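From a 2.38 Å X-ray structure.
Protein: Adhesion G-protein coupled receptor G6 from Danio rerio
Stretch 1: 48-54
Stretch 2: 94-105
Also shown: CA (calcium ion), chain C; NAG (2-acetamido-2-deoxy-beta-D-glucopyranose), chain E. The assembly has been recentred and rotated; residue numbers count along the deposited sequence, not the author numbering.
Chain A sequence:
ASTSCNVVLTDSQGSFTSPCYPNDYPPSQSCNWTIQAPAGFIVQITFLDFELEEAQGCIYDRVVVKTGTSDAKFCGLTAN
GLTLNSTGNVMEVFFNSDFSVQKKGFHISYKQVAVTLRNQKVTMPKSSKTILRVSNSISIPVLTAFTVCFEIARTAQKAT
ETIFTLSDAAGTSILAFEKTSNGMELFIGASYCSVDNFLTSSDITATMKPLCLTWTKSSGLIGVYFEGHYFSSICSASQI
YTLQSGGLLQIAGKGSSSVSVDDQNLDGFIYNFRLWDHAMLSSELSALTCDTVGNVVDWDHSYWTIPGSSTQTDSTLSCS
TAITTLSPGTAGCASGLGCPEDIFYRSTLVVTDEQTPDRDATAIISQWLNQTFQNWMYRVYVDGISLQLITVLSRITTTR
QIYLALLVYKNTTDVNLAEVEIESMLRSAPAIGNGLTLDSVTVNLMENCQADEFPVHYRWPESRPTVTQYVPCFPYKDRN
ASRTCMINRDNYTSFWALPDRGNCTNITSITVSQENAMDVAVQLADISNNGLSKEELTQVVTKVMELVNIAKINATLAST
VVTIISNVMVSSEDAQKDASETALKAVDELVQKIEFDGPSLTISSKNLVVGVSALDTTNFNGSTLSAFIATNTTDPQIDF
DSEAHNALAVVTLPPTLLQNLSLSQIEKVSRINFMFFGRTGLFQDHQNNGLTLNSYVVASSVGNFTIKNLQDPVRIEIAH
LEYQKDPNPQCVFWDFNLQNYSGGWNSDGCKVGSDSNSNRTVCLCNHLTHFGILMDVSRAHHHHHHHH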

# COMPACT_ATOMS: atom_id res chain seq x y z
N LEU A 48 -9.52 -2.97 -7.99
CA LEU A 48 -10.94 -3.01 -8.28
C LEU A 48 -11.65 -1.75 -7.80
O LEU A 48 -12.75 -1.45 -8.29
CB LEU A 48 -11.56 -4.25 -7.62
CG LEU A 48 -10.80 -5.55 -7.93
CD1 LEU A 48 -11.30 -6.75 -7.10
CD2 LEU A 48 -10.89 -5.84 -9.40
N ASP A 49 -11.05 -1.03 -6.87
CA ASP A 49 -11.60 0.15 -6.20
C ASP A 49 -10.45 0.80 -5.45
O ASP A 49 -9.57 0.10 -4.96
CB ASP A 49 -12.71 -0.23 -5.22
CG ASP A 49 -13.51 0.96 -4.77
OD1 ASP A 49 -13.35 2.03 -5.41
OD2 ASP A 49 -14.27 0.84 -3.78
N PHE A 50 -10.45 2.14 -5.39
CA PHE A 50 -9.33 2.88 -4.79
C PHE A 50 -9.78 4.29 -4.46
O PHE A 50 -10.03 5.08 -5.39
CB PHE A 50 -8.10 2.93 -5.74
CG PHE A 50 -6.89 3.65 -5.17
CD1 PHE A 50 -6.67 5.03 -5.39
CD2 PHE A 50 -5.91 2.93 -4.49
CE1 PHE A 50 -5.56 5.67 -4.87
CE2 PHE A 50 -4.79 3.57 -3.99
CZ PHE A 50 -4.61 4.94 -4.19
N GLU A 51 -9.80 4.65 -3.17
CA GLU A 51 -9.95 6.05 -2.78
C GLU A 51 -9.09 6.31 -1.55
O GLU A 51 -9.35 5.75 -0.48
CB GLU A 51 -11.42 6.39 -2.49
CG GLU A 51 -11.63 7.84 -2.04
CD GLU A 51 -13.03 8.11 -1.44
OE1 GLU A 51 -13.65 7.19 -0.83
OE2 GLU A 51 -13.50 9.26 -1.60
N LEU A 52 -8.08 7.17 -1.70
CA LEU A 52 -7.24 7.58 -0.58
C LEU A 52 -7.37 9.08 -0.38
O LEU A 52 -7.91 9.80 -1.22
CB LEU A 52 -5.78 7.22 -0.83
CG LEU A 52 -5.24 6.02 -0.05
CD1 LEU A 52 -5.96 4.77 -0.49
CD2 LEU A 52 -3.77 5.88 -0.32
N GLU A 53 -6.91 9.54 0.78
CA GLU A 53 -6.81 10.97 1.07
C GLU A 53 -5.82 11.61 0.10
O GLU A 53 -4.69 11.13 -0.04
CB GLU A 53 -6.35 11.17 2.51
CG GLU A 53 -5.99 12.58 2.84
CD GLU A 53 -5.48 12.76 4.26
OE1 GLU A 53 -5.02 11.78 4.90
OE2 GLU A 53 -5.51 13.91 4.76
N GLU A 54 -6.25 12.63 -0.62
CA GLU A 54 -5.36 13.22 -1.61
C GLU A 54 -4.41 14.23 -0.97
O GLU A 54 -4.75 14.89 0.02
CB GLU A 54 -6.16 13.87 -2.75
CG GLU A 54 -5.36 13.89 -4.08
CD GLU A 54 -6.07 14.61 -5.22
OE1 GLU A 54 -5.63 14.47 -6.39
OE2 GLU A 54 -7.09 15.29 -4.93
N PHE A 94 2.46 -1.60 -0.74
CA PHE A 94 2.50 -0.98 0.58
C PHE A 94 1.35 -0.00 0.73
O PHE A 94 0.82 0.50 -0.25
CB PHE A 94 3.80 -0.24 0.81
CG PHE A 94 5.00 -1.12 0.75
CD1 PHE A 94 5.38 -1.84 1.86
CD2 PHE A 94 5.72 -1.23 -0.44
CE1 PHE A 94 6.47 -2.66 1.79
CE2 PHE A 94 6.81 -2.05 -0.50
CZ PHE A 94 7.19 -2.77 0.62
N PHE A 95 0.98 0.27 1.98
CA PHE A 95 -0.04 1.27 2.27
C PHE A 95 0.29 1.88 3.62
O PHE A 95 0.53 1.16 4.59
CB PHE A 95 -1.44 0.66 2.27
CG PHE A 95 -2.52 1.56 2.83
CD1 PHE A 95 -2.75 2.84 2.31
CD2 PHE A 95 -3.33 1.12 3.87
CE1 PHE A 95 -3.77 3.66 2.82
CE2 PHE A 95 -4.36 1.93 4.38
CZ PHE A 95 -4.58 3.21 3.86
N ASN A 96 0.31 3.22 3.67
CA ASN A 96 0.55 3.98 4.89
C ASN A 96 -0.47 5.11 5.00
O ASN A 96 -0.69 5.84 4.03
CB ASN A 96 1.97 4.54 4.90
CG ASN A 96 3.00 3.46 4.95
OD1 ASN A 96 3.16 2.78 5.97
ND2 ASN A 96 3.71 3.27 3.85
N SER A 97 -1.11 5.23 6.16
CA SER A 97 -2.03 6.32 6.41
C SER A 97 -1.45 7.14 7.54
O SER A 97 -0.67 6.61 8.35
CB SER A 97 -3.43 5.83 6.81
OG SER A 97 -3.31 4.89 7.87
N ASP A 98 -1.81 8.41 7.63
CA ASP A 98 -1.26 9.18 8.73
C ASP A 98 -2.29 9.21 9.85
O ASP A 98 -3.14 8.32 9.92
CB ASP A 98 -0.77 10.57 8.27
CG ASP A 98 -1.85 11.43 7.58
OD1 ASP A 98 -1.47 12.46 6.99
OD2 ASP A 98 -3.06 11.17 7.64
N PHE A 99 -2.26 10.24 10.71
CA PHE A 99 -3.03 10.31 11.95
C PHE A 99 -4.46 10.82 11.77
O PHE A 99 -5.23 10.72 12.73
CB PHE A 99 -2.33 11.21 12.98
CG PHE A 99 -1.85 12.54 12.43
CD1 PHE A 99 -2.69 13.65 12.42
CD2 PHE A 99 -0.55 12.68 11.93
CE1 PHE A 99 -2.26 14.88 11.89
CE2 PHE A 99 -0.12 13.89 11.41
CZ PHE A 99 -0.99 14.99 11.39
N SER A 100 -4.84 11.37 10.62
CA SER A 100 -6.16 11.98 10.51
C SER A 100 -6.61 11.96 9.05
O SER A 100 -5.79 11.84 8.15
CB SER A 100 -6.15 13.42 11.01
OG SER A 100 -5.55 14.23 10.01
N VAL A 101 -7.93 12.13 8.84
CA VAL A 101 -8.65 12.10 7.56
C VAL A 101 -8.50 10.76 6.85
O VAL A 101 -7.48 10.49 6.21
CB VAL A 101 -8.23 13.25 6.60
CG1 VAL A 101 -9.11 13.28 5.38
CG2 VAL A 101 -8.23 14.59 7.32
N GLN A 102 -9.54 9.93 6.91
CA GLN A 102 -9.52 8.61 6.30
C GLN A 102 -10.59 8.51 5.22
O GLN A 102 -11.70 9.03 5.38
CB GLN A 102 -9.73 7.53 7.35
CG GLN A 102 -8.50 7.34 8.18
CD GLN A 102 -8.51 8.18 9.41
OE1 GLN A 102 -9.51 8.25 10.11
NE2 GLN A 102 -7.39 8.86 9.69
N LYS A 103 -10.25 7.85 4.13
CA LYS A 103 -11.19 7.53 3.08
C LYS A 103 -11.37 6.01 3.02
O LYS A 103 -10.96 5.28 3.93
CB LYS A 103 -10.72 8.10 1.75
CG LYS A 103 -10.47 9.60 1.78
CD LYS A 103 -11.73 10.42 1.98
CE LYS A 103 -11.37 11.83 2.45
NZ LYS A 103 -12.27 12.89 1.93
N LYS A 104 -11.96 5.55 1.92
CA LYS A 104 -12.51 4.20 1.85
C LYS A 104 -11.43 3.14 1.78
O LYS A 104 -11.54 2.09 2.42
CB LYS A 104 -13.41 4.13 0.62
CG LYS A 104 -14.25 2.89 0.50
CD LYS A 104 -14.46 2.51 -0.95
CE LYS A 104 -14.96 3.68 -1.80
NZ LYS A 104 -15.11 3.35 -3.26
N GLY A 105 -10.35 3.42 1.06
CA GLY A 105 -9.30 2.44 0.91
C GLY A 105 -9.33 1.80 -0.46
O GLY A 105 -9.53 2.49 -1.47
CA CA C . -5.05 10.05 6.63
C1 NAG E . 7.90 -6.71 2.91
C2 NAG E . 9.33 -6.28 3.33
C3 NAG E . 10.38 -7.17 2.66
C4 NAG E . 10.13 -8.64 2.99
C5 NAG E . 8.72 -9.04 2.55
C6 NAG E . 8.36 -10.43 3.00
C7 NAG E . 9.23 -3.87 3.82
C8 NAG E . 9.67 -2.50 3.38
N2 NAG E . 9.60 -4.88 3.03
O3 NAG E . 11.69 -6.80 3.08
O4 NAG E . 11.10 -9.45 2.33
O5 NAG E . 7.74 -8.16 3.15
O6 NAG E . 7.81 -10.43 4.31
O7 NAG E . 8.57 -4.05 4.84
O HOH W 1 -5.21 8.18 8.37

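The two stretches are joined by a short piece of antiparallel backbone pairing, a salt bridge beside it, a small apolar contact and a shared calcium ion, and together they bury 569 Å² of surface, both sides summed.

The backbone pairing rests on Glu51 and Gly105, whose CA atoms lie 5.2 Å apart. Glu51 N donates to Gly105 O at 2.8 Å with an N-H...O angle of 169°, and Gly105 N donates back to Glu51 O at 3.0 Å and 156°. This reciprocal pair is the signature of a hydrogen-bonded antiparallel bridge, and it brings the carbonyl oxygens Glu51 O and Gly105 O to 3.4 Å of each other, two acceptors made neighbours by the pairing itself. Gly105 O also receives a CA-H...O contact from Phe50 CA at 3.3 Å, a common supplement to the stronger N-H bond. With phi/psi of 105/-137°, Gly105 adopts a backbone conformation in which a CB would be jammed against the carbonyl oxygen of Lys104, so the local geometry by itself calls for glycine.

Charge pairing lies next to this bridge. Lys104 extends its amino group to the carboxylate of Asp49, with NZ 2.7 Å from Asp49 OD2 and a weak hydrogen bond of 3.1 Å to Asp49 OD1. The CB of Lys104 points sideways, and it is the end of the chain that closes on Asp49, whose own CA-to-CB bond is directed toward the second stretch. Asp49 OD1 additionally accepts a weak bond from Phe50 N at 2.9 Å, its angle of 123° being far from linear.

Nonpolar packing is modest. Leu52 CD2 meets Phe95 CE1 at 3.8 Å, near the plane of the ring and thus at its edge. Although the CB of Leu52 points away from the second stretch, the end of its side chain comes back nearer to it. The aliphatic part of Lys103 lies along the backbone of the bridge residue and the one after it, its CB 3.5 Å from Glu51 O and its CG 3.8 Å from Leu52 C, while its end leads away.

Calcium provides the remaining link. The ion is bound at 2.5 Å by each of Glu53 OE1, Asp98 OD2, Ser100 O and Val101 O, and at 2.6 Å by a water; two further ligand atoms come from elsewhere in the structure. Glu53 thus ties the first stretch to a loop that supplies both side-chain and main-chain oxygens. The shared cation accounts for close approaches that are not hydrogen bonds: Glu53 OE1 lies 3.1 Å from Val101 O, 3.3 Å from Ser100 O and 3.4 Å from Asp98 OD2. The calcium-bound water donates to Asp98 O at 2.6 Å and accepts from Gln102 NE2 at the same distance, so it connects two parts of the loop while completing the ion's surroundings. A weak bond from Ser100 N to Asp98 OD2, 3.5 Å long but nearly straight at 169°, links two of the calcium-binding residues within the loop.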